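Local atomic coordinates of alpha-/beta-galactoside alpha-2,3-sialyltransferase (Photobacterium phosphoreum, PDB entry 2ZWI), a protein that probably transfers sialic acid from CMP-sialic acid to terminal galactose, in alpha or beta linkage, forming an alpha-2,3 bond. Residues Thr16-Thr21 with Asn108-Gly113; Val9-Leu14 with Ala86-Asn91. All coordinates share one frame; numbering follows the deposited sequence.

Contact 1. Residues Thr16-Thr21 with Asn108-Gly113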
ATOM      1  N   THR A  16      -1.011   4.218   5.299  1.00 10.68           N
ATOM      2  CA  THR A  16      -1.863   4.904   6.249  1.00 10.15           C
ATOM      3  C   THR A  16      -2.890   3.932   6.814  1.00 10.57           C
ATOM      4  O   THR A  16      -3.045   3.841   8.026  1.00 10.31           O
ATOM      5  CB  THR A  16      -2.571   6.124   5.618  1.00  9.75           C
ATOM      6  OG1 THR A  16      -1.597   7.114   5.260  1.00  9.92           O
ATOM      7  CG2 THR A  16      -3.573   6.722   6.582  1.00  8.57           C
ATOM      8  N   ILE A  17      -3.567   3.199   5.929  1.00 10.80           N
ATOM      9  CA  ILE A  17      -4.633   2.271   6.326  1.00 11.34           C
ATOM     10  C   ILE A  17      -4.090   1.156   7.235  1.00 10.96           C
ATOM     11  O   ILE A  17      -4.705   0.816   8.251  1.00 10.45           O
ATOM     12  CB  ILE A  17      -5.367   1.672   5.074  1.00 11.83           C
ATOM     13  CG1 ILE A  17      -6.027   2.776   4.219  1.00 13.09           C
ATOM     14  CG2 ILE A  17      -6.356   0.577   5.467  1.00 12.39           C
ATOM     15  CD1 ILE A  17      -7.195   3.509   4.867  1.00 15.14           C
ATOM     16  N   GLN A  18      -2.939   0.597   6.863  1.00 11.07           N
ATOM     17  CA  GLN A  18      -2.233  -0.379   7.699  1.00 11.00           C
ATOM     18  C   GLN A  18      -1.751   0.230   9.030  1.00 10.84           C
ATOM     19  O   GLN A  18      -1.833  -0.403  10.087  1.00 10.14           O
ATOM     20  CB  GLN A  18      -1.075  -1.014   6.928  1.00 11.31           C
ATOM     21  CG  GLN A  18      -1.518  -2.100   5.926  1.00 12.07           C
ATOM     22  CD  GLN A  18      -1.834  -3.429   6.599  1.00 11.87           C
ATOM     23  OE1 GLN A  18      -2.598  -4.241   6.080  1.00 13.50           O
ATOM     24  NE2 GLN A  18      -1.234  -3.660   7.751  1.00 11.76           N
ATOM     25  N   GLN A  19      -1.267   1.465   8.987  1.00 10.76           N
ATOM     26  CA  GLN A  19      -0.847   2.133  10.219  1.00 10.71           C
ATOM     27  C   GLN A  19      -2.026   2.389  11.151  1.00 10.82           C
ATOM     28  O   GLN A  19      -1.932   2.100  12.341  1.00 10.59           O
ATOM     29  CB  GLN A  19      -0.077   3.424   9.931  1.00 10.75           C
ATOM     30  CG  GLN A  19       1.335   3.221   9.376  1.00 10.06           C
ATOM     31  CD  GLN A  19       1.933   4.526   8.879  1.00 10.39           C
ATOM     32  OE1 GLN A  19       1.496   5.605   9.276  1.00 11.89           O
ATOM     33  NE2 GLN A  19       2.933   4.436   8.014  1.00 10.60           N
ATOM     34  N   MET A  20      -3.138   2.897  10.613  1.00 11.12           N
ATOM     35  CA  MET A  20      -4.368   3.085  11.410  1.00 11.32           C
ATOM     36  C   MET A  20      -4.757   1.773  12.091  1.00 11.09           C
ATOM     37  O   MET A  20      -5.039   1.726  13.283  1.00 11.25           O
ATOM     38  CB  MET A  20      -5.531   3.562  10.528  1.00 11.15           C
ATOM     39  CG  MET A  20      -5.414   4.977   9.983  1.00 11.00           C
ATOM     40  SD  MET A  20      -6.643   5.285   8.698  1.00 11.86           S
ATOM     41  CE  MET A  20      -6.453   7.046   8.462  1.00  9.29           C
ATOM     42  N   THR A  21      -4.746   0.695  11.319  1.00 11.36           N
ATOM     43  CA  THR A  21      -5.155  -0.609  11.826  1.00 11.04           C
ATOM     44  C   THR A  21      -4.251  -1.127  12.963  1.00 11.15           C
ATOM     45  O   THR A  21      -4.746  -1.679  13.936  1.00 10.83           O
ATOM     46  CB  THR A  21      -5.268  -1.624  10.674  1.00 10.84           C
ATOM     47  OG1 THR A  21      -6.113  -1.078   9.647  1.00 12.19           O
ATOM     48  CG2 THR A  21      -5.872  -2.914  11.157  1.00 10.80           C
ATOM     49  N   ASN A 108       9.392   0.897  11.293  1.00  9.60           N
ATOM     50  CA  ASN A 108       8.422   0.061  10.593  1.00  9.53           C
ATOM     51  C   ASN A 108       8.130   0.693   9.231  1.00  9.41           C
ATOM     52  O   ASN A 108       7.563   1.798   9.176  1.00  9.03           O
ATOM     53  CB  ASN A 108       7.119  -0.054  11.401  1.00  9.08           C
ATOM     54  CG  ASN A 108       7.315  -0.769  12.733  1.00 11.35           C
ATOM     55  OD1 ASN A 108       7.222  -0.156  13.804  1.00 15.16           O
ATOM     56  ND2 ASN A 108       7.595  -2.059  12.673  1.00  9.94           N
ATOM     57  N   PHE A 109       8.523   0.010   8.153  1.00  9.29           N
ATOM     58  CA  PHE A 109       8.233   0.455   6.788  1.00  9.63           C
ATOM     59  C   PHE A 109       7.078  -0.357   6.171  1.00 10.14           C
ATOM     60  O   PHE A 109       7.086  -1.586   6.203  1.00 10.85           O
ATOM     61  CB  PHE A 109       9.465   0.320   5.885  1.00  9.19           C
ATOM     62  CG  PHE A 109      10.558   1.321   6.159  1.00  9.12           C
ATOM     63  CD1 PHE A 109      10.501   2.608   5.612  1.00 10.25           C
ATOM     64  CD2 PHE A 109      11.661   0.972   6.937  1.00  9.40           C
ATOM     65  CE1 PHE A 109      11.522   3.548   5.859  1.00 10.14           C
ATOM     66  CE2 PHE A 109      12.694   1.894   7.177  1.00 10.05           C
ATOM     67  CZ  PHE A 109      12.618   3.188   6.636  1.00  9.40           C
ATOM     68  N   TYR A 110       6.093   0.337   5.622  1.00 10.01           N
ATOM     69  CA  TYR A 110       4.961  -0.281   4.943  1.00 10.74           C
ATOM     70  C   TYR A 110       5.035   0.004   3.450  1.00 11.07           C
ATOM     71  O   TYR A 110       5.165   1.165   3.060  1.00 10.85           O
ATOM     72  CB  TYR A 110       3.657   0.300   5.501  1.00 10.54           C
ATOM     73  CG  TYR A 110       3.409  -0.055   6.947  1.00 10.97           C
ATOM     74  CD1 TYR A 110       4.016   0.666   7.982  1.00 10.20           C
ATOM     75  CD2 TYR A 110       2.575  -1.112   7.277  1.00 10.64           C
ATOM     76  CE1 TYR A 110       3.793   0.330   9.315  1.00 10.54           C
ATOM     77  CE2 TYR A 110       2.343  -1.458   8.614  1.00 11.28           C
ATOM     78  CZ  TYR A 110       2.955  -0.740   9.609  1.00 10.96           C
ATOM     79  OH  TYR A 110       2.710  -1.091  10.895  1.00 13.51           O
ATOM     80  N   ASP A 111       4.968  -1.041   2.618  1.00 11.93           N
ATOM     81  CA  ASP A 111       4.995  -0.872   1.155  1.00 12.63           C
ATOM     82  C   ASP A 111       3.967   0.158   0.697  1.00 12.95           C
ATOM     83  O   ASP A 111       2.880   0.214   1.247  1.00 12.47           O
ATOM     84  CB  ASP A 111       4.681  -2.196   0.440  1.00 13.26           C
ATOM     85  CG  ASP A 111       5.816  -3.205   0.521  1.00 13.86           C
ATOM     86  OD1 ASP A 111       6.957  -2.829   0.881  1.00 13.04           O
ATOM     87  OD2 ASP A 111       5.541  -4.390   0.215  1.00 14.12           O
ATOM     88  N   ASP A 112       4.317   0.930  -0.335  1.00 13.35           N
ATOM     89  CA  ASP A 112       3.446   1.960  -0.933  1.00 13.68           C
ATOM     90  C   ASP A 112       2.381   1.343  -1.854  1.00 13.77           C
ATOM     91  O   ASP A 112       1.244   1.815  -1.907  1.00 13.29           O
ATOM     92  CB  ASP A 112       4.341   2.954  -1.698  1.00 13.94           C
ATOM     93  CG  ASP A 112       3.572   4.032  -2.438  1.00 15.13           C
ATOM     94  OD1 ASP A 112       3.453   5.150  -1.899  1.00 15.21           O
ATOM     95  OD2 ASP A 112       3.125   3.782  -3.581  1.00 18.53           O
ATOM     96  N   GLY A 113       2.764   0.294  -2.582  1.00 13.27           N
ATOM     97  CA  GLY A 113       1.913  -0.312  -3.600  1.00 12.89           C
ATOM     98  C   GLY A 113       2.746  -1.082  -4.607  1.00 12.97           C
ATOM     99  O   GLY A 113       3.740  -1.721  -4.247  1.00 13.13           O
TER
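Gln18 and Gln19, neighbours on helix 14-26, rest together against the ring of Tyr110 at the end of strand 104-110. The helix lies over one face of the parallel sheet in this GT-B protein, and Tyr110 rises from that face to meet it. Its ring takes both glutamines on the same side of its plane. The CD2-CE2 side receives Gln18 through its CB, which comes within 3.7 Å of Tyr110 CD2 at a slant. Gln19 works further out along its chain: CG lies anti to the carbonyl carbon (chi1 -72°), which swings it over the ring, 3.8 Å from Tyr110 CE1. A CH-pi contact results, with Gln19 CG 4.2 Å from the ring centroid and 28° off the normal. Beyond CG the chain runs on extended, so that Gln19 NE2 passes 3.9 Å from Tyr110 CD1, its amide plane steeply inclined to the ring, at 60°. That amide is engaged with other groups: OE1 accepts from the indole nitrogen of Trp36 and NE2 donates to the backbone oxygen of Val9. The Tyr110 ring also stacks on His171, and its backbone is bonded to Gly81 of the adjacent strand. Gln18 further touches Trp200 and Met310, and its side chain lies about 10 Å from the bound cytidine monophosphate. Helix and strand thus meet mainly through aliphatic carbon on ring surface, while the bonds to Trp36 and Val9 satisfy the buried Gln19 amide and probably hold its aliphatic part over the tyrosine.

Contact 2. Residues Val9-Leu14 with Ala86-Asn91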
ATOM      1  N   VAL A   9       3.889   8.425   9.493  1.00 11.85           N
ATOM      2  CA  VAL A   9       3.928   9.246   8.283  1.00 11.73           C
ATOM      3  C   VAL A   9       3.621   8.423   7.025  1.00 11.89           C
ATOM      4  O   VAL A   9       3.944   7.225   6.959  1.00 11.98           O
ATOM      5  CB  VAL A   9       5.278  10.004   8.113  1.00 11.77           C
ATOM      6  CG1 VAL A   9       5.431  11.121   9.165  1.00 11.02           C
ATOM      7  CG2 VAL A   9       6.475   9.041   8.174  1.00 11.82           C
ATOM      8  N   ASP A  10       2.965   9.069   6.060  1.00 11.58           N
ATOM      9  CA  ASP A  10       2.636   8.483   4.748  1.00 12.14           C
ATOM     10  C   ASP A  10       2.142   9.549   3.779  1.00 12.74           C
ATOM     11  O   ASP A  10       1.449  10.488   4.163  1.00 13.19           O
ATOM     12  CB  ASP A  10       1.565   7.388   4.855  1.00 11.34           C
ATOM     13  CG  ASP A  10       1.305   6.672   3.522  1.00 10.22           C
ATOM     14  OD1 ASP A  10       2.228   6.540   2.691  1.00  8.60           O
ATOM     15  OD2 ASP A  10       0.160   6.227   3.301  1.00 10.64           O
ATOM     16  N   ARG A  11       2.485   9.358   2.511  1.00 13.82           N
ATOM     17  CA  ARG A  11       2.043  10.215   1.412  1.00 14.49           C
ATOM     18  C   ARG A  11       0.918   9.585   0.610  1.00 14.55           C
ATOM     19  O   ARG A  11       0.193  10.281  -0.105  1.00 14.94           O
ATOM     20  CB  ARG A  11       3.210  10.455   0.453  1.00 14.51           C
ATOM     21  CG  ARG A  11       4.426  11.029   1.090  1.00 14.84           C
ATOM     22  CD  ARG A  11       5.295  11.644   0.025  1.00 14.98           C
ATOM     23  NE  ARG A  11       6.569  12.062   0.589  1.00 15.60           N
ATOM     24  CZ  ARG A  11       7.496  12.743  -0.075  1.00 17.56           C
ATOM     25  NH1 ARG A  11       8.631  13.071   0.531  1.00 16.33           N
ATOM     26  NH2 ARG A  11       7.292  13.085  -1.342  1.00 16.21           N
ATOM     27  N   ALA A  12       0.805   8.261   0.692  1.00 14.89           N
ATOM     28  CA  ALA A  12      -0.144   7.502  -0.126  1.00 14.98           C
ATOM     29  C   ALA A  12      -1.372   7.110   0.694  1.00 14.95           C
ATOM     30  O   ALA A  12      -1.852   7.909   1.503  1.00 15.40           O
ATOM     31  CB  ALA A  12       0.543   6.269  -0.704  1.00 14.79           C
ATOM     32  N   THR A  13      -1.881   5.889   0.503  1.00 14.74           N
ATOM     33  CA  THR A  13      -3.023   5.429   1.302  1.00 14.68           C
ATOM     34  C   THR A  13      -2.800   4.087   1.997  1.00 14.00           C
ATOM     35  O   THR A  13      -3.292   3.897   3.113  1.00 13.09           O
ATOM     36  CB  THR A  13      -4.338   5.351   0.490  1.00 14.61           C
ATOM     37  OG1 THR A  13      -4.074   4.724  -0.759  1.00 17.68           O
ATOM     38  CG2 THR A  13      -4.898   6.733   0.231  1.00 15.55           C
ATOM     39  N   LEU A  14      -2.090   3.165   1.337  1.00 12.93           N
ATOM     40  CA  LEU A  14      -1.923   1.805   1.856  1.00 12.55           C
ATOM     41  C   LEU A  14      -1.194   1.809   3.201  1.00 11.78           C
ATOM     42  O   LEU A  14      -1.711   1.243   4.163  1.00 11.53           O
ATOM     43  CB  LEU A  14      -1.246   0.870   0.841  1.00 12.62           C
ATOM     44  CG  LEU A  14      -0.617  -0.447   1.348  1.00 12.74           C
ATOM     45  CD1 LEU A  14      -1.643  -1.422   1.888  1.00 13.04           C
ATOM     46  CD2 LEU A  14       0.202  -1.095   0.235  1.00 13.88           C
ATOM     47  N   ALA A  86      10.876   6.299   1.872  1.00 12.05           N
ATOM     48  CA  ALA A  86      11.773   6.189   3.026  1.00 12.14           C
ATOM     49  C   ALA A  86      12.501   7.513   3.297  1.00 12.19           C
ATOM     50  O   ALA A  86      12.942   7.755   4.416  1.00 12.32           O
ATOM     51  CB  ALA A  86      12.785   5.061   2.813  1.00 11.86           C
ATOM     52  N   VAL A  87      12.618   8.363   2.275  1.00 12.36           N
ATOM     53  CA  VAL A  87      13.229   9.699   2.443  1.00 12.93           C
ATOM     54  C   VAL A  87      12.599  10.493   3.603  1.00 12.71           C
ATOM     55  O   VAL A  87      13.300  11.211   4.319  1.00 12.86           O
ATOM     56  CB  VAL A  87      13.197  10.551   1.122  1.00 12.82           C
ATOM     57  CG1 VAL A  87      11.777  10.950   0.751  1.00 13.36           C
ATOM     58  CG2 VAL A  87      14.103  11.791   1.242  1.00 13.19           C
ATOM     59  N   ASP A  88      11.286  10.372   3.781  1.00 12.63           N
ATOM     60  CA  ASP A  88      10.619  11.052   4.884  1.00 12.72           C
ATOM     61  C   ASP A  88      11.113  10.533   6.234  1.00 12.75           C
ATOM     62  O   ASP A  88      11.373  11.323   7.130  1.00 12.77           O
ATOM     63  CB  ASP A  88       9.098  10.939   4.772  1.00 12.74           C
ATOM     64  CG  ASP A  88       8.548  11.641   3.539  1.00 13.06           C
ATOM     65  OD1 ASP A  88       7.502  11.196   3.042  1.00 13.78           O
ATOM     66  OD2 ASP A  88       9.149  12.633   3.069  1.00 13.17           O
ATOM     67  N   VAL A  89      11.265   9.216   6.383  1.00 13.03           N
ATOM     68  CA  VAL A  89      11.823   8.706   7.646  1.00 12.81           C
ATOM     69  C   VAL A  89      13.324   9.025   7.810  1.00 12.98           C
ATOM     70  O   VAL A  89      13.766   9.302   8.917  1.00 12.90           O
ATOM     71  CB  VAL A  89      11.374   7.224   8.049  1.00 13.45           C
ATOM     72  CG1 VAL A  89      10.430   6.586   7.041  1.00 13.95           C
ATOM     73  CG2 VAL A  89      12.541   6.326   8.453  1.00 11.32           C
ATOM     74  N   VAL A  90      14.078   9.050   6.712  1.00 12.97           N
ATOM     75  CA  VAL A  90      15.474   9.537   6.743  1.00 13.72           C
ATOM     76  C   VAL A  90      15.590  10.920   7.416  1.00 13.77           C
ATOM     77  O   VAL A  90      16.427  11.129   8.303  1.00 13.89           O
ATOM     78  CB  VAL A  90      16.108   9.597   5.316  1.00 14.12           C
ATOM     79  CG1 VAL A  90      17.455  10.330   5.346  1.00 14.85           C
ATOM     80  CG2 VAL A  90      16.289   8.192   4.742  1.00 14.68           C
ATOM     81  N   ASN A  91      14.739  11.855   7.000  1.00 13.41           N
ATOM     82  CA  ASN A  91      14.763  13.208   7.547  1.00 13.79           C
ATOM     83  C   ASN A  91      14.312  13.286   9.012  1.00 13.34           C
ATOM     84  O   ASN A  91      14.778  14.140   9.764  1.00 12.53           O
ATOM     85  CB  ASN A  91      13.947  14.153   6.662  1.00 13.91           C
ATOM     86  CG  ASN A  91      14.740  14.650   5.470  1.00 17.02           C
ATOM     87  OD1 ASN A  91      15.510  15.611   5.584  1.00 19.77           O
ATOM     88  ND2 ASN A  91      14.568  13.996   4.316  1.00 18.09           N
TER
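Arg11 and Asp88 form a bidentate, side-on salt bridge joining the turn after strand 3-10 to helix 86-98 in the Rossmann-like N-terminal half of the GT-B fold. Each carboxylate oxygen takes one donor: Arg11 NE gives a nearly straight bond to Asp88 OD1 at 2.8 Å, and Arg11 NH1 reaches Asp88 OD2 at 2.6 Å. Both oxygens are approached from the syn side, and the two flat groups lie only 23° apart. The extended arginine chain brings the NE-NH1 edge of the guanidinium to the helix, where NH1 also passes 3.8 Å from Val87 CG1. Asp88 OD2 has a second cationic partner in Arg58, so its charge is probably balanced from two sources; Arg11 in turn makes a cation-pi contact with Trp85. At the base of the arginine, Asp10 closes an Asx turn: its OD1 accepts from Ala12 N at 3.0 Å, only weakly from Arg11 N, and also from the side-chain amide (ND2) of Asn82. Asp10 OD2 is paired with the Thr16 hydroxyl. Within the helix, Val87 O serves two donors of Asn91, the backbone N and ND2, which arrive from opposite faces of its carbonyl plane, the ND2 bond measuring 3.1 Å.

Overall arrangement
From the N terminus the chain runs along strand 3-10, through the 9-14 turn and straight into helix 14-26, so the first segments of both contacts are close neighbours. Contact 2 then closes a loop of 71 intervening residues at helix 86-98; contact 1 closes one of 86 at the following strand, 104-110. The loops cross, since the segments alternate along the chain. All belong to the same parallel sheet and its helices: contact 1 ties helix 14-26 to one face, while contact 2 joins the turn after strand 3-10 to helix 86-98 on the other. Direct links remain, as Leu14 CD2 packs on Asp111 O and Ala12 CB on Asp112 OD1.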